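Local coordinates for protein BPH (Thiobacillus denitrificans, PDB 5OVS) that probably degrades proteins as a threonine peptidase, assembling as a bacterial proteasome homologue into a double ring of fourteen subunits, at residues V3-I14 with L112-F120; L84-Q95 with D103-V111. All coordinates share one frame; numbering follows the deposited sequence.

Contact 1 of 2, residues V3-I14 with L112-F120; sequences VTIVRKDGRIAI and LIANPRGIF
A water bridges Arg7 and Ile119: it accepts from the backbone N of Ile119 at 2.9 Å and from NH1 of Arg7, lying in the plane of the guanidinium at its edge. No direct hydrogen bond joins 3-14 to 112-120; the backbone bonds here run within each hairpin, as between Val6 and Ala13 or Ile113 and Phe120. What meets between them is hydrocarbon. Ile5 sits centrally: with CG1 anti to the backbone N (chi1 -160°), its CD1 comes within 3.4 Å of the carbonyl O of Ile113 and also touches CB of Ala114, while CG1 slides alongside CG2 of Ile119. This is the face-to-face packing of two antiparallel sheets at the centre of the Ntn-hydrolase sandwich, the fold of proteasome beta subunits; strand 3-8 runs at 36° to strand 112-115, and helix 159-173 covers the other face of the 3-14 hairpin. Ile119 also crosses Ile12 obliquely, their CG2 methyls pressed to 3.4 Å, closer than two methyl groups normally pack. CD1 of Ile119 packs against CB of Arg7, 3.6 Å away. CD1 of Ile12 lies beside the 115-118 turn, 3.3 Å from the carbonyl O of Asn115. At the other end CD1 of Leu112 fits against CG2 of Val3 at 3.6 Å, and CB of Ile14 rests 3.9 Å from CB of Ala114.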
loop_
_atom_site.group_PDB
_atom_site.type_symbol
_atom_site.label_atom_id
_atom_site.label_comp_id
_atom_site.label_asym_id
_atom_site.label_seq_id
_atom_site.Cartn_x
_atom_site.Cartn_y
_atom_site.Cartn_z
ATOM N N VAL K 3 -28.130 23.355 10.395
ATOM C CA VAL K 3 -29.580 23.449 10.273
ATOM C C VAL K 3 -30.190 23.011 11.605
ATOM O O VAL K 3 -29.693 22.079 12.236
ATOM C CB VAL K 3 -30.137 22.578 9.130
ATOM C CG1 VAL K 3 -29.766 23.161 7.774
ATOM C CG2 VAL K 3 -29.657 21.136 9.237
ATOM N N THR K 4 -31.238 23.693 12.042
ATOM C CA THR K 4 -31.881 23.358 13.293
ATOM C C THR K 4 -33.398 23.257 13.128
ATOM O O THR K 4 -34.012 23.842 12.211
ATOM C CB THR K 4 -31.562 24.383 14.391
ATOM O OG1 THR K 4 -32.007 25.676 13.974
ATOM C CG2 THR K 4 -30.041 24.435 14.681
ATOM N N ILE K 5 -33.999 22.501 14.032
ATOM C CA ILE K 5 -35.421 22.322 14.003
ATOM C C ILE K 5 -35.924 22.196 15.438
ATOM O O ILE K 5 -35.298 21.546 16.268
ATOM C CB ILE K 5 -35.790 21.110 13.133
ATOM C CG1 ILE K 5 -37.253 21.210 12.706
ATOM C CG2 ILE K 5 -35.452 19.810 13.845
ATOM C CD1 ILE K 5 -37.592 20.332 11.536
ATOM N N VAL K 6 -37.030 22.872 15.723
ATOM C CA VAL K 6 -37.521 23.019 17.085
ATOM C C VAL K 6 -39.050 23.003 17.119
ATOM O O VAL K 6 -39.739 23.561 16.249
ATOM C CB VAL K 6 -37.016 24.314 17.731
ATOM C CG1 VAL K 6 -37.523 24.422 19.161
ATOM C CG2 VAL K 6 -35.492 24.378 17.689
ATOM N N ARG K 7 -39.543 22.363 18.168
ATOM C CA ARG K 7 -40.938 22.173 18.430
ATOM C C ARG K 7 -41.161 22.652 19.865
ATOM O O ARG K 7 -40.623 22.070 20.799
ATOM C CB ARG K 7 -41.186 20.674 18.306
ATOM C CG ARG K 7 -42.628 20.235 18.367
ATOM C CD ARG K 7 -42.735 18.810 18.881
ATOM N NE ARG K 7 -44.091 18.583 19.364
ATOM C CZ ARG K 7 -45.008 17.832 18.766
ATOM N NH1 ARG K 7 -44.735 17.172 17.647
ATOM N NH2 ARG K 7 -46.212 17.727 19.313
ATOM N N LYS K 8 -41.911 23.726 20.064
ATOM C CA LYS K 8 -42.120 24.221 21.423
ATOM C C LYS K 8 -43.342 25.099 21.515
ATOM O O LYS K 8 -43.531 25.974 20.680
ATOM C CB LYS K 8 -40.903 25.011 21.905
ATOM C CG LYS K 8 -41.104 25.666 23.258
ATOM C CD LYS K 8 -39.892 26.458 23.713
ATOM C CE LYS K 8 -40.194 27.181 25.018
ATOM N NZ LYS K 8 -39.005 27.850 25.616
ATOM N N ASP K 9 -44.150 24.860 22.550
ATOM C CA ASP K 9 -45.361 25.642 22.835
ATOM C C ASP K 9 -46.353 25.764 21.664
ATOM O O ASP K 9 -46.835 26.859 21.372
ATOM C CB ASP K 9 -44.986 27.045 23.341
ATOM C CG ASP K 9 -44.250 27.020 24.663
ATOM O OD1 ASP K 9 -44.479 26.109 25.480
ATOM O OD2 ASP K 9 -43.452 27.942 24.896
ATOM N N GLY K 10 -46.660 24.641 21.016
ATOM C CA GLY K 10 -47.631 24.612 19.913
ATOM C C GLY K 10 -47.137 25.239 18.615
ATOM O O GLY K 10 -47.921 25.475 17.691
ATOM N N ARG K 11 -45.830 25.473 18.542
ATOM C CA ARG K 11 -45.190 26.185 17.441
ATOM C C ARG K 11 -44.027 25.337 16.936
ATOM O O ARG K 11 -43.362 24.681 17.727
ATOM C CB ARG K 11 -44.638 27.511 17.954
ATOM C CG ARG K 11 -45.625 28.658 18.011
ATOM C CD ARG K 11 -45.511 29.454 16.732
ATOM N NE ARG K 11 -46.139 30.766 16.779
ATOM C CZ ARG K 11 -45.484 31.927 16.877
ATOM N NH1 ARG K 11 -44.150 31.988 16.959
ATOM N NH2 ARG K 11 -46.182 33.059 16.908
ATOM N N ILE K 12 -43.767 25.381 15.631
ATOM C CA ILE K 12 -42.666 24.640 15.035
ATOM C C ILE K 12 -41.781 25.626 14.302
ATOM O O ILE K 12 -42.276 26.477 13.573
ATOM C CB ILE K 12 -43.181 23.535 14.091
ATOM C CG1 ILE K 12 -43.657 22.334 14.913
ATOM C CG2 ILE K 12 -42.114 23.103 13.101
ATOM C CD1 ILE K 12 -44.471 21.319 14.134
ATOM N N ALA K 13 -40.468 25.524 14.517
ATOM C CA ALA K 13 -39.518 26.392 13.832
ATOM C C ALA K 13 -38.379 25.614 13.216
ATOM O O ALA K 13 -38.106 24.479 13.595
ATOM C CB ALA K 13 -38.975 27.447 14.766
ATOM N N ILE K 14 -37.739 26.239 12.236
ATOM C CA ILE K 14 -36.646 25.627 11.502
ATOM C C ILE K 14 -35.694 26.738 11.078
ATOM O O ILE K 14 -36.137 27.826 10.684
ATOM C CB ILE K 14 -37.165 24.789 10.306
ATOM C CG1 ILE K 14 -36.022 24.012 9.652
ATOM C CG2 ILE K 14 -37.903 25.650 9.281
ATOM C CD1 ILE K 14 -36.478 22.983 8.644
ATOM N N LEU K 112 -33.424 18.291 7.725
ATOM C CA LEU K 112 -34.502 18.457 8.683
ATOM C C LEU K 112 -35.755 18.895 7.895
ATOM O O LEU K 112 -35.654 19.650 6.931
ATOM C CB LEU K 112 -34.109 19.472 9.742
ATOM C CG LEU K 112 -32.814 19.116 10.496
ATOM C CD1 LEU K 112 -32.397 20.266 11.387
ATOM C CD2 LEU K 112 -33.000 17.854 11.317
ATOM N N ILE K 113 -36.912 18.375 8.287
ATOM C CA ILE K 113 -38.189 18.637 7.617
ATOM C C ILE K 113 -39.197 19.127 8.646
ATOM O O ILE K 113 -39.586 18.379 9.538
ATOM C CB ILE K 113 -38.742 17.367 6.979
ATOM C CG1 ILE K 113 -37.779 16.879 5.907
ATOM C CG2 ILE K 113 -40.145 17.622 6.385
ATOM C CD1 ILE K 113 -38.028 15.457 5.486
ATOM N N ALA K 114 -39.601 20.386 8.518
ATOM C CA ALA K 114 -40.589 20.984 9.397
ATOM C C ALA K 114 -41.917 21.098 8.657
ATOM O O ALA K 114 -41.978 21.624 7.562
ATOM C CB ALA K 114 -40.128 22.357 9.835
ATOM N N ASN K 115 -42.983 20.591 9.257
ATOM C CA ASN K 115 -44.336 20.914 8.785
ATOM C C ASN K 115 -45.343 20.872 9.931
ATOM O O ASN K 115 -45.038 20.345 11.004
ATOM C CB ASN K 115 -44.745 20.012 7.613
ATOM C CG ASN K 115 -44.949 18.564 8.018
ATOM O OD1 ASN K 115 -45.870 18.231 8.763
ATOM N ND2 ASN K 115 -44.111 17.691 7.486
ATOM N N PRO K 116 -46.549 21.430 9.717
ATOM C CA PRO K 116 -47.499 21.474 10.817
ATOM C C PRO K 116 -47.685 20.152 11.573
ATOM O O PRO K 116 -47.984 20.179 12.770
ATOM C CB PRO K 116 -48.801 21.912 10.131
ATOM C CG PRO K 116 -48.338 22.781 9.015
ATOM C CD PRO K 116 -47.061 22.142 8.529
ATOM N N ARG K 117 -47.498 19.011 10.914
ATOM C CA ARG K 117 -47.752 17.739 11.581
ATOM C C ARG K 117 -46.553 17.135 12.328
ATOM O O ARG K 117 -46.661 16.049 12.871
ATOM C CB ARG K 117 -48.414 16.758 10.605
ATOM C CG ARG K 117 -49.845 17.209 10.282
ATOM C CD ARG K 117 -50.393 16.809 8.918
ATOM N NE ARG K 117 -49.546 17.136 7.761
ATOM C CZ ARG K 117 -49.325 18.359 7.276
ATOM N NH1 ARG K 117 -49.848 19.436 7.854
ATOM N NH2 ARG K 117 -48.549 18.502 6.209
ATOM N N GLY K 118 -45.426 17.839 12.374
ATOM C CA GLY K 118 -44.306 17.415 13.219
ATOM C C GLY K 118 -42.963 17.887 12.708
ATOM O O GLY K 118 -42.870 18.487 11.645
ATOM N N ILE K 119 -41.911 17.597 13.470
ATOM C CA ILE K 119 -40.554 17.862 13.025
ATOM C C ILE K 119 -39.781 16.558 12.846
ATOM O O ILE K 119 -39.847 15.652 13.674
ATOM C CB ILE K 119 -39.830 18.817 13.971
ATOM C CG1 ILE K 119 -39.832 18.297 15.415
ATOM C CG2 ILE K 119 -40.485 20.189 13.913
ATOM C CD1 ILE K 119 -38.736 18.916 16.260
ATOM N N PHE K 120 -39.057 16.466 11.740
ATOM C CA PHE K 120 -38.430 15.228 11.334
ATOM C C PHE K 120 -37.021 15.478 10.818
ATOM O O PHE K 120 -36.626 16.608 10.541
ATOM C CB PHE K 120 -39.233 14.590 10.197
ATOM C CG PHE K 120 -40.695 14.346 10.514
ATOM C CD1 PHE K 120 -41.099 13.170 11.120
ATOM C CD2 PHE K 120 -41.658 15.271 10.170
ATOM C CE1 PHE K 120 -42.434 12.937 11.392
ATOM C CE2 PHE K 120 -42.991 15.039 10.435
ATOM C CZ PHE K 120 -43.383 13.871 11.043
HETATM O O HOH W 1 -42.634 16.059 15.858
#

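Contact 2 of 2, residues L84-Q95 with D103-V111; sequences LHGALKEHYYLQ and DLESSRMDV
His85 and Glu105 carry the polar half of this contact. The NE2-H of His85 points nearly straight at OE1 of Glu105 (2.9 Å, 167°); OE1 lies in the ring plane of His85, while the N-H comes to OE1 from its anti side, somewhat out of the carboxylate plane. On the syn side Lys89 NZ forms a salt bridge to both oxygens, 2.9 Å from OE1 and 3.0 Å from OE2 of Glu105, its chain bent at chi3 (74°) to get there; OE1 is thus gripped twice. ND1 of His85 shares a 2.8 Å hydrogen bond with OG of Ser107, fixing the ring's rotation from its other nitrogen. Were Glu105 an alanine, Lys89 would probably lose this countercharge and the NE2-H of His85 this acceptor. A weak hydrogen bond from Arg108 NH2 to the carbonyl O of Gln95 (3.3 Å) adds to the contact. Apolar contacts lie deeper: the methyl CE of Met109 meets CD2 of Leu84 tip to tip at 3.6 Å and CD1 of Leu88 at 3.9 Å. The His85 ring also stands edge-to-face with Tyr93 of a neighbouring subunit. Here a His-carboxylate hydrogen bond pins the loop before strand 111-115 to the C-terminal half of helix 74-91, at a subunit interface of the tetradecamer.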
loop_
_atom_site.group_PDB
_atom_site.type_symbol
_atom_site.label_atom_id
_atom_site.label_comp_id
_atom_site.label_asym_id
_atom_site.label_seq_id
_atom_site.Cartn_x
_atom_site.Cartn_y
_atom_site.Cartn_z
ATOM N N LEU K 84 -36.187 9.077 -3.901
ATOM C CA LEU K 84 -35.254 10.163 -4.216
ATOM C C LEU K 84 -33.850 9.643 -4.455
ATOM O O LEU K 84 -33.201 10.050 -5.413
ATOM C CB LEU K 84 -35.206 11.200 -3.091
ATOM C CG LEU K 84 -34.041 12.206 -3.111
ATOM C CD1 LEU K 84 -34.114 13.092 -4.338
ATOM C CD2 LEU K 84 -34.068 13.068 -1.869
ATOM N N HIS K 85 -33.380 8.745 -3.588
ATOM C CA HIS K 85 -32.004 8.257 -3.681
ATOM C C HIS K 85 -31.717 7.604 -5.039
ATOM O O HIS K 85 -30.621 7.763 -5.602
ATOM C CB HIS K 85 -31.688 7.269 -2.561
ATOM C CG HIS K 85 -30.275 6.795 -2.583
ATOM N ND1 HIS K 85 -29.230 7.569 -2.134
ATOM C CD2 HIS K 85 -29.726 5.651 -3.054
ATOM C CE1 HIS K 85 -28.098 6.913 -2.311
ATOM N NE2 HIS K 85 -28.371 5.743 -2.861
ATOM N N GLY K 86 -32.706 6.876 -5.555
ATOM C CA GLY K 86 -32.617 6.254 -6.870
ATOM C C GLY K 86 -32.549 7.279 -7.981
ATOM O O GLY K 86 -31.904 7.044 -8.991
ATOM N N ALA K 87 -33.216 8.412 -7.788
ATOM C CA ALA K 87 -33.114 9.527 -8.729
ATOM C C ALA K 87 -31.781 10.275 -8.603
ATOM O O ALA K 87 -31.249 10.739 -9.606
ATOM C CB ALA K 87 -34.282 10.482 -8.546
ATOM N N LEU K 88 -31.243 10.400 -7.388
ATOM C CA LEU K 88 -29.924 11.037 -7.192
ATOM C C LEU K 88 -28.821 10.317 -7.954
ATOM O O LEU K 88 -27.941 10.946 -8.524
ATOM C CB LEU K 88 -29.541 11.093 -5.715
ATOM C CG LEU K 88 -30.378 12.016 -4.830
ATOM C CD1 LEU K 88 -30.020 11.831 -3.365
ATOM C CD2 LEU K 88 -30.217 13.475 -5.232
ATOM N N LYS K 89 -28.877 8.990 -7.953
ATOM C CA LYS K 89 -27.918 8.186 -8.694
ATOM C C LYS K 89 -28.179 8.240 -10.190
ATOM O O LYS K 89 -27.251 8.379 -10.977
ATOM C CB LYS K 89 -27.993 6.739 -8.245
ATOM C CG LYS K 89 -27.539 6.539 -6.820
ATOM C CD LYS K 89 -27.785 5.113 -6.380
ATOM C CE LYS K 89 -26.784 4.150 -7.005
ATOM N NZ LYS K 89 -27.085 2.754 -6.587
ATOM N N GLU K 90 -29.447 8.124 -10.576
ATOM C CA GLU K 90 -29.803 7.980 -11.981
ATOM C C GLU K 90 -29.737 9.270 -12.794
ATOM O O GLU K 90 -29.296 9.239 -13.928
ATOM C CB GLU K 90 -31.199 7.380 -12.118
ATOM C CG GLU K 90 -31.493 6.908 -13.536
ATOM C CD GLU K 90 -32.954 6.597 -13.766
ATOM O OE1 GLU K 90 -33.728 6.600 -12.782
ATOM O OE2 GLU K 90 -33.322 6.353 -14.939
ATOM N N HIS K 91 -30.185 10.390 -12.234
ATOM C CA HIS K 91 -30.279 11.644 -12.992
ATOM C C HIS K 91 -29.344 12.752 -12.550
ATOM O O HIS K 91 -29.113 13.665 -13.319
ATOM C CB HIS K 91 -31.707 12.190 -12.946
ATOM C CG HIS K 91 -32.744 11.189 -13.347
ATOM N ND1 HIS K 91 -32.943 10.807 -14.658
ATOM C CD2 HIS K 91 -33.634 10.482 -12.610
ATOM C CE1 HIS K 91 -33.912 9.910 -14.711
ATOM N NE2 HIS K 91 -34.350 9.696 -13.482
ATOM N N TYR K 92 -28.826 12.701 -11.327
ATOM C CA TYR K 92 -28.082 13.839 -10.770
ATOM C C TYR K 92 -26.633 13.518 -10.368
ATOM O O TYR K 92 -25.975 14.325 -9.703
ATOM C CB TYR K 92 -28.838 14.452 -9.580
ATOM C CG TYR K 92 -30.250 14.926 -9.894
ATOM C CD1 TYR K 92 -30.478 16.163 -10.481
ATOM C CD2 TYR K 92 -31.352 14.139 -9.577
ATOM C CE1 TYR K 92 -31.768 16.594 -10.762
ATOM C CE2 TYR K 92 -32.643 14.563 -9.843
ATOM C CZ TYR K 92 -32.846 15.785 -10.435
ATOM O OH TYR K 92 -34.129 16.192 -10.695
ATOM N N TYR K 93 -26.145 12.353 -10.786
ATOM C CA TYR K 93 -24.717 12.033 -10.733
ATOM C C TYR K 93 -24.133 11.953 -9.316
ATOM O O TYR K 93 -23.009 12.389 -9.059
ATOM C CB TYR K 93 -23.933 13.011 -11.617
ATOM C CG TYR K 93 -24.539 13.123 -13.003
ATOM C CD1 TYR K 93 -24.419 12.070 -13.925
ATOM C CD2 TYR K 93 -25.248 14.254 -13.390
ATOM C CE1 TYR K 93 -24.983 12.148 -15.191
ATOM C CE2 TYR K 93 -25.815 14.342 -14.657
ATOM C CZ TYR K 93 -25.680 13.285 -15.551
ATOM O OH TYR K 93 -26.242 13.362 -16.806
ATOM N N LEU K 94 -24.917 11.367 -8.413
ATOM C CA LEU K 94 -24.479 11.065 -7.057
ATOM C C LEU K 94 -23.444 9.949 -7.093
ATOM O O LEU K 94 -23.552 9.046 -7.914
ATOM C CB LEU K 94 -25.679 10.594 -6.241
ATOM C CG LEU K 94 -25.437 10.376 -4.750
ATOM C CD1 LEU K 94 -25.432 11.719 -4.038
ATOM C CD2 LEU K 94 -26.503 9.476 -4.168
ATOM N N GLN K 95 -22.459 9.995 -6.196
ATOM C CA GLN K 95 -21.465 8.910 -6.083
ATOM C C GLN K 95 -21.691 7.992 -4.881
ATOM O O GLN K 95 -21.930 8.461 -3.768
ATOM C CB GLN K 95 -20.063 9.502 -6.045
ATOM C CG GLN K 95 -19.735 10.281 -7.310
ATOM C CD GLN K 95 -18.262 10.280 -7.652
ATOM O OE1 GLN K 95 -17.421 10.712 -6.859
ATOM N NE2 GLN K 95 -17.939 9.806 -8.846
ATOM N N ASP K 103 -23.130 0.300 5.779
ATOM C CA ASP K 103 -24.251 -0.644 5.691
ATOM C C ASP K 103 -25.055 -0.380 4.441
ATOM O O ASP K 103 -25.293 -1.290 3.649
ATOM C CB ASP K 103 -25.201 -0.514 6.888
ATOM C CG ASP K 103 -24.810 -1.391 8.052
ATOM O OD1 ASP K 103 -23.741 -2.037 7.989
ATOM O OD2 ASP K 103 -25.581 -1.443 9.039
ATOM N N LEU K 104 -25.484 0.869 4.293
ATOM C CA LEU K 104 -26.300 1.300 3.167
ATOM C C LEU K 104 -25.595 2.389 2.368
ATOM O O LEU K 104 -24.581 2.952 2.808
ATOM C CB LEU K 104 -27.636 1.836 3.675
ATOM C CG LEU K 104 -28.487 0.877 4.504
ATOM C CD1 LEU K 104 -29.460 1.643 5.390
ATOM C CD2 LEU K 104 -29.236 -0.098 3.612
ATOM N N GLU K 105 -26.132 2.679 1.183
ATOM C CA GLU K 105 -25.616 3.769 0.364
ATOM C C GLU K 105 -25.977 5.088 1.034
ATOM O O GLU K 105 -27.087 5.257 1.538
ATOM C CB GLU K 105 -26.172 3.715 -1.065
ATOM C CG GLU K 105 -25.539 2.643 -1.950
ATOM C CD GLU K 105 -26.141 2.587 -3.356
ATOM O OE1 GLU K 105 -26.747 3.583 -3.793
ATOM O OE2 GLU K 105 -26.007 1.543 -4.040
ATOM N N SER K 106 -25.018 6.002 1.075
ATOM C CA SER K 106 -25.255 7.354 1.556
ATOM C C SER K 106 -25.963 8.165 0.467
ATOM O O SER K 106 -25.671 8.016 -0.718
ATOM C CB SER K 106 -23.917 8.014 1.917
ATOM O OG SER K 106 -24.110 9.244 2.594
ATOM N N SER K 107 -26.897 9.017 0.870
ATOM C CA SER K 107 -27.393 10.061 -0.015
ATOM C C SER K 107 -26.538 11.336 0.108
ATOM O O SER K 107 -26.778 12.315 -0.595
ATOM C CB SER K 107 -28.874 10.339 0.257
ATOM O OG SER K 107 -29.645 9.153 0.099
ATOM N N ARG K 108 -25.547 11.308 1.000
ATOM C CA ARG K 108 -24.575 12.387 1.191
ATOM C C ARG K 108 -25.136 13.690 1.759
ATOM O O ARG K 108 -24.416 14.690 1.827
ATOM C CB ARG K 108 -23.824 12.698 -0.107
ATOM C CG ARG K 108 -23.204 11.487 -0.774
ATOM C CD ARG K 108 -22.141 10.838 0.083
ATOM N NE ARG K 108 -21.288 10.009 -0.763
ATOM C CZ ARG K 108 -20.049 10.320 -1.161
ATOM N NH1 ARG K 108 -19.453 11.445 -0.764
ATOM N NH2 ARG K 108 -19.383 9.477 -1.949
ATOM N N MET K 109 -26.393 13.691 2.185
ATOM C CA MET K 109 -26.953 14.859 2.819
ATOM C C MET K 109 -27.769 14.439 4.022
ATOM O O MET K 109 -28.311 13.341 4.075
ATOM C CB MET K 109 -27.807 15.645 1.831
ATOM C CG MET K 109 -28.740 14.775 1.035
ATOM S SD MET K 109 -30.043 15.700 0.229
ATOM C CE MET K 109 -30.940 14.345 -0.511
ATOM N N ASP K 110 -27.814 15.313 5.008
ATOM C CA ASP K 110 -28.695 15.151 6.137
ATOM C C ASP K 110 -29.725 16.265 6.002
ATOM O O ASP K 110 -29.380 17.373 5.598
ATOM C CB ASP K 110 -27.906 15.290 7.430
ATOM C CG ASP K 110 -26.802 14.249 7.558
ATOM O OD1 ASP K 110 -27.071 13.048 7.367
ATOM O OD2 ASP K 110 -25.659 14.622 7.876
ATOM N N VAL K 111 -30.992 15.992 6.288
ATOM C CA VAL K 111 -31.986 17.071 6.242
ATOM C C VAL K 111 -32.906 17.101 7.444
ATOM O O VAL K 111 -33.109 16.089 8.110
ATOM C CB VAL K 111 -32.847 17.038 4.958
ATOM C CG1 VAL K 111 -31.956 16.939 3.739
ATOM C CG2 VAL K 111 -33.863 15.906 5.023
#

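Contact 1 is core and contact 2 lies nearer the surface, their centres about 25 Å apart on opposite sides of the chain's centre. The first joins strands of two different sheets through branched aliphatic side chains, with a water bridge near its margin and no other subunit touching it. The second joins a helix to an irregular loop, and there charge and imidazole chemistry lead, with a small apolar patch beneath and two other subunits close by. The chain links them directly: residues 103-111 run on into the strand whose residues 112-115 pack in contact 1, passing from a polar assembly surface into the interior of the sandwich.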